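Local coordinates for subtilisin-like protein (Prochloron didemni, PDB 3ZXY) that probably acts as a serine endopeptidase through this subtilisin-like protease domain, one piece of a longer protein, at residues 13-18 with 77-82; 109-114 with 138-143; 51-56 with 198-203. The protein carries 1 engineered substitution. All blocks are in the same frame, centred on the assembly; numbering follows the deposited sequence.

Contact 1: 13-18 with 77-82; sequences AILDGP and LIVPIF
Asp16 and Phe82 meet near the C-terminal ends of strands 11-16 and 75-80. Asp16 OD1 lies near the ring plane at the edge of Phe82, 3.4 Å from CD2, and carboxylate and ring are turned 72° against each other. Behind the carboxylate, Asp16 O takes two backbone donors: Ile81 N at 2.8 Å, nearly in line with the carbonyl, and Phe82 N at 2.9 Å, which stands 57° out of the carbonyl plane. This double grip probably helps hold the backbone that carries the ring, whose CG stands anti to the Phe82 carbonyl carbon (chi1 -56°). Gly17 N reaches Asp16 OD1 at 2.7 Å, on the anti side of the carboxylate. Further back the strands run parallel, tied by Ile14 N to Leu77 O and Val79 N to Ile14 O. On one face Leu15 CD1 rests on Val79 CB at 3.7 Å; on the other, Ile14 CG1 lies beside Ile78 CD1 at 4.0 Å. Asp16 is the predicted charge-relay aspartate, and the same OD1 is also hydrogen-bonded to His51 ND1. Two nitrogens thus converge on one oxygen of a buried residue, consistent with a carboxylate held in a set orientation toward the histidine.

Contact 2: 109-114 with 138-143; sequences INISGG and VLLVAA
The middle of the seven-stranded parallel sheet of the subtilase fold is built here, where strand 108-111 runs beside strand 139-143 at 15° between short axes 4.8 Å apart. The regular parallel ladder passes between the backbones as Ile109 N to Leu139 O, Val141 N to Ile109 O, Ile111 N to Val141 O and Ala143 N to Ile111 O. The third is nearly straight, 177° at the hydrogen, and the last is the longest at 3.1 Å, where strand 108-111 gives way to an inverse gamma turn centred on Ser112.

On the face of Ile109, Ile111, Leu140 and Ala142, the side chains meet by their branches. Leu140 has CG anti to its backbone N (chi1 -155°), which carries its methyls across to Ile111, where Leu140 CD2 touches Ile111 CD1 at 3.7 Å. Ile109 CD1 reaches out to Val138 CG1, just before strand 139-143, also at 3.7 Å. Helix 91-103 covers this layer through Ile98, which touches both Ile111 and Leu140. An alanine in place of Leu140 would probably open a gap beside Ile111 CD1 and leave Ile98 with less to pack against.

The other face is mixed: Val141 packs against helix 210-230, and Asn110 brings polar groups to it. Asn110 ND2 donates to Ser112 OG at 3.0 Å, the hydroxyl lying close to the amide plane, while Asn110 OD1 bonds Ser218 OG and Ser112 OG bonds the backbone O of the engineered Ala211. Past the end of strand 108-111, one water bridges Gly113 O and Ala143 O, donating to each at 2.9 Å. One face thus meets helix 91-103 through hydrocarbon contacts, whereas the other adds hydrogen bonds from buried Asn110 and Ser112 to its packing on helix 210-230.

Contact 3: 51-56 with 198-203; sequences HGTHVA and AKPGGG
Thr53 of helix 47-60 packs on Ala198 and Pro200, where strand 195-198 runs into its hairpin loop. Its CB faces the loop and lies 4.0 Å from Pro200 CD, the ring carbon next to the proline nitrogen. From there the two branches part. With CG2 anti to the backbone N and OG1 beside it (chi1 -58°), the methyl is directed at Ala198, where CG2 is 3.8 Å from Ala198 CB and 3.7 Å from Ala198 O. The hydroxyl passes along the proline, OG1 lying 4.0 Å from Pro200 CB, and finds its polar partners outside the loop: Ser49 O, in the preceding turn of the same helix, and Asp20 N. Those bonds help fix the rotation of the side chain and leave its methyl as the surface offered to Ala198.

Beside it, His54 CB comes to 3.8 Å from Ala198 O. His54 N is 3.5 Å from the same oxygen but makes no hydrogen bond because the angle is poor, so this crossing rests on van der Waals contact. The loop keeps its own shape: Lys199 to Gly202 form a type II turn closed by Gly202 N to Lys199 O at 3.0 Å, and Lys199 N bonds Gly203 O.

His54 extends the join by its NE2 bond to Glu205 O on strand 204-207, and its ring meets Phe212 of helix 210-230 edge-to-face. Ser57 OG bonds Ala198 N. The same helix carries His51, the predicted charge-relay histidine, pointing away from the loop. Helix 47-60 thus lies between the two-stranded sheet 195-198/204-207 and the parallel sheet, which it meets where Val55 touches Ile14 and Asp16.

Contacts 1 and 2 are continuous across the parallel sheet, since strands 11-16 and 108-111 are neighbours: Ala13 O and Asn110 N lie 2.8 Å apart, and Leu15 CD2 packs 3.6 Å from Ile109 CG2. Contact 3 brings in helix 47-60, whose His51 ND1 is 2.7 Å from Asp16 OD1, a probable hydrogen bond within the predicted charge relay. Contact 2 approaches the same site through the loop that follows strand 108-111, with Ser112 CB 3.5 Å from Asp16 OD2 and Ser112 O 3.2 Å from His51 CE1. The third predicted position is occupied by the engineered Ala211. The side chains of Asp16 and Ala211 are about 6 Å apart, those of Ser112 and Ala211 about 4 Å.

Contact 1: 13-18 with 77-82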
loop_
_atom_site.group_PDB
_atom_site.type_symbol
_atom_site.label_atom_id
_atom_site.label_comp_id
_atom_site.label_asym_id
_atom_site.label_seq_id
_atom_site.Cartn_x
_atom_site.Cartn_y
_atom_site.Cartn_z
ATOM N N ALA A 13 3.614 -7.386 1.920
ATOM C CA ALA A 13 3.510 -7.923 0.561
ATOM C C ALA A 13 3.169 -6.811 -0.414
ATOM O O ALA A 13 2.325 -5.957 -0.109
ATOM C CB ALA A 13 2.459 -9.005 0.498
ATOM N N ILE A 14 3.841 -6.816 -1.561
ATOM C CA ILE A 14 3.584 -5.888 -2.650
ATOM C C ILE A 14 2.953 -6.722 -3.758
ATOM O O ILE A 14 3.610 -7.581 -4.334
ATOM C CB ILE A 14 4.891 -5.266 -3.194
ATOM C CG1 ILE A 14 5.691 -4.597 -2.075
ATOM C CG2 ILE A 14 4.589 -4.295 -4.344
ATOM C CD1 ILE A 14 4.991 -3.433 -1.419
ATOM N N LEU A 15 1.680 -6.456 -4.061
ATOM C CA LEU A 15 0.973 -7.124 -5.138
ATOM C C LEU A 15 0.888 -6.111 -6.257
ATOM O O LEU A 15 0.031 -5.228 -6.258
ATOM C CB LEU A 15 -0.423 -7.556 -4.687
ATOM C CG LEU A 15 -0.488 -8.887 -3.930
ATOM C CD1 LEU A 15 0.417 -8.949 -2.705
ATOM C CD2 LEU A 15 -1.939 -9.150 -3.550
ATOM N N ASP A 16 1.802 -6.214 -7.199
ATOM C CA ASP A 16 1.941 -5.192 -8.214
ATOM C C ASP A 16 2.548 -5.831 -9.457
ATOM O O ASP A 16 2.381 -7.026 -9.701
ATOM C CB ASP A 16 2.792 -4.021 -7.671
ATOM C CG ASP A 16 2.397 -2.688 -8.277
ATOM O OD1 ASP A 16 2.700 -2.471 -9.460
ATOM O OD2 ASP A 16 1.763 -1.860 -7.582
ATOM N N GLY A 17 3.236 -5.035 -10.247
ATOM C CA GLY A 17 4.013 -5.592 -11.339
ATOM C C GLY A 17 5.317 -6.180 -10.858
ATOM O O GLY A 17 5.637 -6.155 -9.664
ATOM N N PRO A 18 6.097 -6.719 -11.794
ATOM C CA PRO A 18 7.426 -7.187 -11.459
ATOM C C PRO A 18 8.269 -6.098 -10.812
ATOM O O PRO A 18 8.130 -4.911 -11.145
ATOM C CB PRO A 18 8.005 -7.592 -12.815
ATOM C CG PRO A 18 6.825 -7.883 -13.655
ATOM C CD PRO A 18 5.770 -6.930 -13.217
ATOM N N LEU A 77 7.534 -9.166 0.718
ATOM C CA LEU A 77 7.032 -10.296 -0.054
ATOM C C LEU A 77 6.546 -9.745 -1.380
ATOM O O LEU A 77 5.559 -8.980 -1.445
ATOM C CB LEU A 77 5.916 -11.041 0.681
ATOM C CG LEU A 77 6.227 -11.570 2.080
ATOM C CD1 LEU A 77 4.957 -12.133 2.699
ATOM C CD2 LEU A 77 7.350 -12.609 2.033
ATOM N N ILE A 78 7.267 -10.071 -2.447
ATOM C CA ILE A 78 6.911 -9.551 -3.763
ATOM C C ILE A 78 6.041 -10.587 -4.472
ATOM O O ILE A 78 6.483 -11.712 -4.709
ATOM C CB ILE A 78 8.150 -9.247 -4.632
ATOM C CG1 ILE A 78 9.144 -8.315 -3.917
ATOM C CG2 ILE A 78 7.721 -8.696 -5.980
ATOM C CD1 ILE A 78 8.550 -7.108 -3.254
ATOM N N VAL A 79 4.809 -10.197 -4.807
ATOM C CA VAL A 79 3.826 -11.119 -5.385
ATOM C C VAL A 79 3.330 -10.496 -6.684
ATOM O O VAL A 79 2.319 -9.779 -6.705
ATOM C CB VAL A 79 2.650 -11.401 -4.408
ATOM C CG1 VAL A 79 1.705 -12.466 -4.979
ATOM C CG2 VAL A 79 3.180 -11.844 -3.046
ATOM N N PRO A 80 4.058 -10.737 -7.789
ATOM C CA PRO A 80 3.654 -10.047 -9.012
ATOM C C PRO A 80 2.329 -10.585 -9.561
ATOM O O PRO A 80 2.149 -11.801 -9.755
ATOM C CB PRO A 80 4.842 -10.264 -9.961
ATOM C CG PRO A 80 5.972 -10.643 -9.083
ATOM C CD PRO A 80 5.349 -11.418 -7.957
ATOM N N ILE A 81 1.397 -9.657 -9.761
ATOM C CA ILE A 81 0.076 -9.958 -10.281
ATOM C C ILE A 81 -0.201 -9.149 -11.539
ATOM O O ILE A 81 -0.910 -9.631 -12.412
ATOM C CB ILE A 81 -1.044 -9.708 -9.244
ATOM C CG1 ILE A 81 -1.012 -8.272 -8.705
ATOM C CG2 ILE A 81 -0.904 -10.673 -8.074
ATOM C CD1 ILE A 81 -2.281 -7.837 -7.992
ATOM N N PHE A 82 0.358 -7.940 -11.635
ATOM C CA PHE A 82 0.161 -7.104 -12.825
ATOM C C PHE A 82 1.197 -7.518 -13.861
ATOM O O PHE A 82 2.290 -7.940 -13.514
ATOM C CB PHE A 82 0.318 -5.604 -12.534
ATOM C CG PHE A 82 -0.569 -5.060 -11.441
ATOM C CD1 PHE A 82 -1.836 -5.575 -11.181
ATOM C CD2 PHE A 82 -0.125 -3.957 -10.698
ATOM C CE1 PHE A 82 -2.622 -5.039 -10.153
ATOM C CE2 PHE A 82 -0.906 -3.424 -9.687
ATOM C CZ PHE A 82 -2.147 -3.976 -9.409
#

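Contact 2: 109-114 with 138-143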
loop_
_atom_site.group_PDB
_atom_site.type_symbol
_atom_site.label_atom_id
_atom_site.label_comp_id
_atom_site.label_asym_id
_atom_site.label_seq_id
_atom_site.Cartn_x
_atom_site.Cartn_y
_atom_site.Cartn_z
ATOM N N ILE A 109 -0.797 -6.060 3.054
ATOM C CA ILE A 109 -0.827 -6.330 1.608
ATOM C C ILE A 109 -1.099 -4.996 0.916
ATOM O O ILE A 109 -2.160 -4.405 1.086
ATOM C CB ILE A 109 -1.904 -7.379 1.257
ATOM C CG1 ILE A 109 -1.577 -8.712 1.927
ATOM C CG2 ILE A 109 -2.010 -7.573 -0.265
ATOM C CD1 ILE A 109 -2.634 -9.790 1.734
ATOM N N ASN A 110 -0.114 -4.517 0.172
ATOM C CA ASN A 110 -0.246 -3.273 -0.605
ATOM C C ASN A 110 -0.777 -3.610 -1.986
ATOM O O ASN A 110 -0.152 -4.377 -2.717
ATOM C CB ASN A 110 1.128 -2.603 -0.728
ATOM C CG ASN A 110 1.085 -1.254 -1.432
ATOM O OD1 ASN A 110 1.076 -0.213 -0.774
ATOM N ND2 ASN A 110 1.023 -1.253 -2.775
ATOM N N ILE A 111 -1.920 -3.035 -2.342
ATOM C CA ILE A 111 -2.468 -3.198 -3.705
ATOM C C ILE A 111 -2.685 -1.811 -4.309
ATOM O O ILE A 111 -3.716 -1.165 -4.098
ATOM C CB ILE A 111 -3.778 -3.994 -3.706
ATOM C CG1 ILE A 111 -3.581 -5.359 -3.042
ATOM C CG2 ILE A 111 -4.309 -4.152 -5.131
ATOM C CD1 ILE A 111 -4.814 -6.240 -3.047
ATOM N N SER A 112 -1.695 -1.369 -5.063
ATOM C CA SER A 112 -1.741 -0.086 -5.749
ATOM C C SER A 112 -2.448 -0.267 -7.073
ATOM O O SER A 112 -1.865 -0.057 -8.143
ATOM C CB SER A 112 -0.339 0.445 -5.988
ATOM O OG SER A 112 0.249 0.866 -4.763
ATOM N N GLY A 113 -3.689 -0.707 -7.012
ATOM C CA GLY A 113 -4.481 -0.940 -8.208
ATOM C C GLY A 113 -5.891 -1.288 -7.821
ATOM O O GLY A 113 -6.215 -1.356 -6.642
ATOM N N GLY A 114 -6.723 -1.539 -8.820
ATOM C CA GLY A 114 -8.122 -1.854 -8.582
ATOM C C GLY A 114 -8.925 -1.662 -9.841
ATOM O O GLY A 114 -8.364 -1.477 -10.925
ATOM N N VAL A 138 -4.978 -9.470 8.570
ATOM C CA VAL A 138 -3.999 -9.001 7.599
ATOM C C VAL A 138 -4.589 -7.726 7.018
ATOM O O VAL A 138 -5.739 -7.736 6.581
ATOM C CB VAL A 138 -3.793 -10.048 6.484
ATOM C CG1 VAL A 138 -2.879 -9.514 5.382
ATOM C CG2 VAL A 138 -3.269 -11.358 7.066
ATOM N N LEU A 139 -3.847 -6.631 7.016
ATOM C CA LEU A 139 -4.389 -5.358 6.530
ATOM C C LEU A 139 -4.124 -5.155 5.045
ATOM O O LEU A 139 -2.969 -5.139 4.613
ATOM C CB LEU A 139 -3.765 -4.200 7.302
ATOM C CG LEU A 139 -4.115 -2.796 6.833
ATOM C CD1 LEU A 139 -5.616 -2.552 6.945
ATOM C CD2 LEU A 139 -3.342 -1.762 7.648
ATOM N N LEU A 140 -5.195 -5.004 4.271
ATOM C CA LEU A 140 -5.094 -4.668 2.860
ATOM C C LEU A 140 -5.140 -3.143 2.753
ATOM O O LEU A 140 -6.054 -2.519 3.291
ATOM C CB LEU A 140 -6.260 -5.313 2.093
ATOM C CG LEU A 140 -6.046 -5.584 0.603
ATOM C CD1 LEU A 140 -7.098 -6.540 0.041
ATOM C CD2 LEU A 140 -6.032 -4.274 -0.142
ATOM N N VAL A 141 -4.140 -2.565 2.088
ATOM C CA VAL A 141 -4.047 -1.119 1.868
ATOM C C VAL A 141 -4.138 -0.961 0.345
ATOM O O VAL A 141 -3.311 -1.532 -0.385
ATOM C CB VAL A 141 -2.724 -0.529 2.397
ATOM C CG1 VAL A 141 -2.712 0.980 2.209
ATOM C CG2 VAL A 141 -2.520 -0.875 3.880
ATOM N N ALA A 142 -5.127 -0.202 -0.142
ATOM C CA ALA A 142 -5.444 -0.195 -1.577
ATOM C C ALA A 142 -5.698 1.193 -2.127
ATOM O O ALA A 142 -6.300 2.034 -1.458
ATOM C CB ALA A 142 -6.648 -1.103 -1.871
ATOM N N ALA A 143 -5.298 1.400 -3.379
ATOM C CA ALA A 143 -5.446 2.694 -4.040
ATOM C C ALA A 143 -6.905 3.045 -4.321
ATOM O O ALA A 143 -7.656 2.229 -4.859
ATOM C CB ALA A 143 -4.666 2.699 -5.355
HETATM O O HOH W 1 -8.477 -0.516 -5.105
#

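Contact 3: 51-56 with 198-203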
loop_
_atom_site.group_PDB
_atom_site.type_symbol
_atom_site.label_atom_id
_atom_site.label_comp_id
_atom_site.label_asym_id
_atom_site.label_seq_id
_atom_site.Cartn_x
_atom_site.Cartn_y
_atom_site.Cartn_z
ATOM N N HIS A 51 5.810 0.229 -12.744
ATOM C CA HIS A 51 4.858 0.477 -11.669
ATOM C C HIS A 51 5.266 -0.256 -10.405
ATOM O O HIS A 51 5.357 0.338 -9.312
ATOM C CB HIS A 51 3.480 0.034 -12.166
ATOM C CG HIS A 51 2.323 0.593 -11.393
ATOM N ND1 HIS A 51 1.816 -0.035 -10.317
ATOM C CD2 HIS A 51 1.519 1.710 -11.616
ATOM C CE1 HIS A 51 0.769 0.659 -9.845
ATOM N NE2 HIS A 51 0.580 1.731 -10.638
ATOM N N GLY A 52 5.560 -1.545 -10.526
ATOM C CA GLY A 52 5.893 -2.366 -9.370
ATOM C C GLY A 52 7.223 -1.997 -8.741
ATOM O O GLY A 52 7.342 -1.966 -7.518
ATOM N N THR A 53 8.231 -1.707 -9.565
ATOM C CA THR A 53 9.542 -1.317 -9.037
ATOM C C THR A 53 9.439 0.004 -8.273
ATOM O O THR A 53 10.028 0.160 -7.185
ATOM C CB THR A 53 10.567 -1.205 -10.176
ATOM O OG1 THR A 53 10.650 -2.469 -10.858
ATOM C CG2 THR A 53 11.949 -0.792 -9.659
ATOM N N HIS A 54 8.654 0.937 -8.801
ATOM C CA HIS A 54 8.461 2.225 -8.151
ATOM C C HIS A 54 7.756 2.039 -6.826
ATOM O O HIS A 54 8.234 2.510 -5.782
ATOM C CB HIS A 54 7.666 3.136 -9.063
ATOM C CG HIS A 54 7.728 4.585 -8.682
ATOM N ND1 HIS A 54 7.040 5.087 -7.630
ATOM C CD2 HIS A 54 8.420 5.651 -9.247
ATOM C CE1 HIS A 54 7.261 6.407 -7.544
ATOM N NE2 HIS A 54 8.112 6.756 -8.518
ATOM N N VAL A 55 6.625 1.329 -6.838
ATOM C CA VAL A 55 5.838 1.084 -5.606
ATOM C C VAL A 55 6.686 0.381 -4.529
ATOM O O VAL A 55 6.700 0.793 -3.360
ATOM C CB VAL A 55 4.550 0.277 -5.932
ATOM C CG1 VAL A 55 3.888 -0.306 -4.673
ATOM C CG2 VAL A 55 3.561 1.150 -6.691
ATOM N N ALA A 56 7.420 -0.652 -4.919
ATOM C CA ALA A 56 8.230 -1.399 -3.959
ATOM C C ALA A 56 9.303 -0.500 -3.370
ATOM O O ALA A 56 9.568 -0.574 -2.156
ATOM C CB ALA A 56 8.859 -2.637 -4.586
ATOM N N ALA A 198 12.052 4.122 -7.806
ATOM C CA ALA A 198 13.003 3.487 -8.707
ATOM C C ALA A 198 12.419 3.116 -10.069
ATOM O O ALA A 198 11.234 2.802 -10.177
ATOM C CB ALA A 198 13.548 2.229 -8.047
ATOM N N LYS A 199 13.276 3.148 -11.084
ATOM C CA LYS A 199 12.949 2.699 -12.448
ATOM C C LYS A 199 13.641 1.381 -12.728
ATOM O O LYS A 199 14.829 1.251 -12.435
ATOM C CB LYS A 199 13.454 3.699 -13.477
ATOM C CG LYS A 199 12.703 5.016 -13.476
ATOM C CD LYS A 199 12.967 5.811 -14.748
ATOM C CE LYS A 199 14.414 6.243 -14.880
ATOM N NZ LYS A 199 14.646 6.964 -16.160
ATOM N N PRO A 200 12.933 0.413 -13.327
ATOM C CA PRO A 200 13.602 -0.832 -13.668
ATOM C C PRO A 200 14.757 -0.585 -14.622
ATOM O O PRO A 200 14.638 0.185 -15.572
ATOM C CB PRO A 200 12.501 -1.687 -14.307
ATOM C CG PRO A 200 11.405 -0.746 -14.640
ATOM C CD PRO A 200 11.508 0.401 -13.699
ATOM N N GLY A 201 15.881 -1.229 -14.340
ATOM C CA GLY A 201 17.080 -1.062 -15.136
ATOM C C GLY A 201 17.968 0.092 -14.712
ATOM O O GLY A 201 19.070 0.265 -15.267
ATOM N N GLY A 202 17.496 0.890 -13.760
ATOM C CA GLY A 202 18.293 1.949 -13.143
ATOM C C GLY A 202 17.637 3.313 -13.239
ATOM O O GLY A 202 16.797 3.552 -14.108
ATOM N N GLY A 203 18.038 4.207 -12.341
ATOM C CA GLY A 203 17.535 5.565 -12.315
ATOM C C GLY A 203 16.312 5.689 -11.431
ATOM O O GLY A 203 15.858 4.720 -10.816
#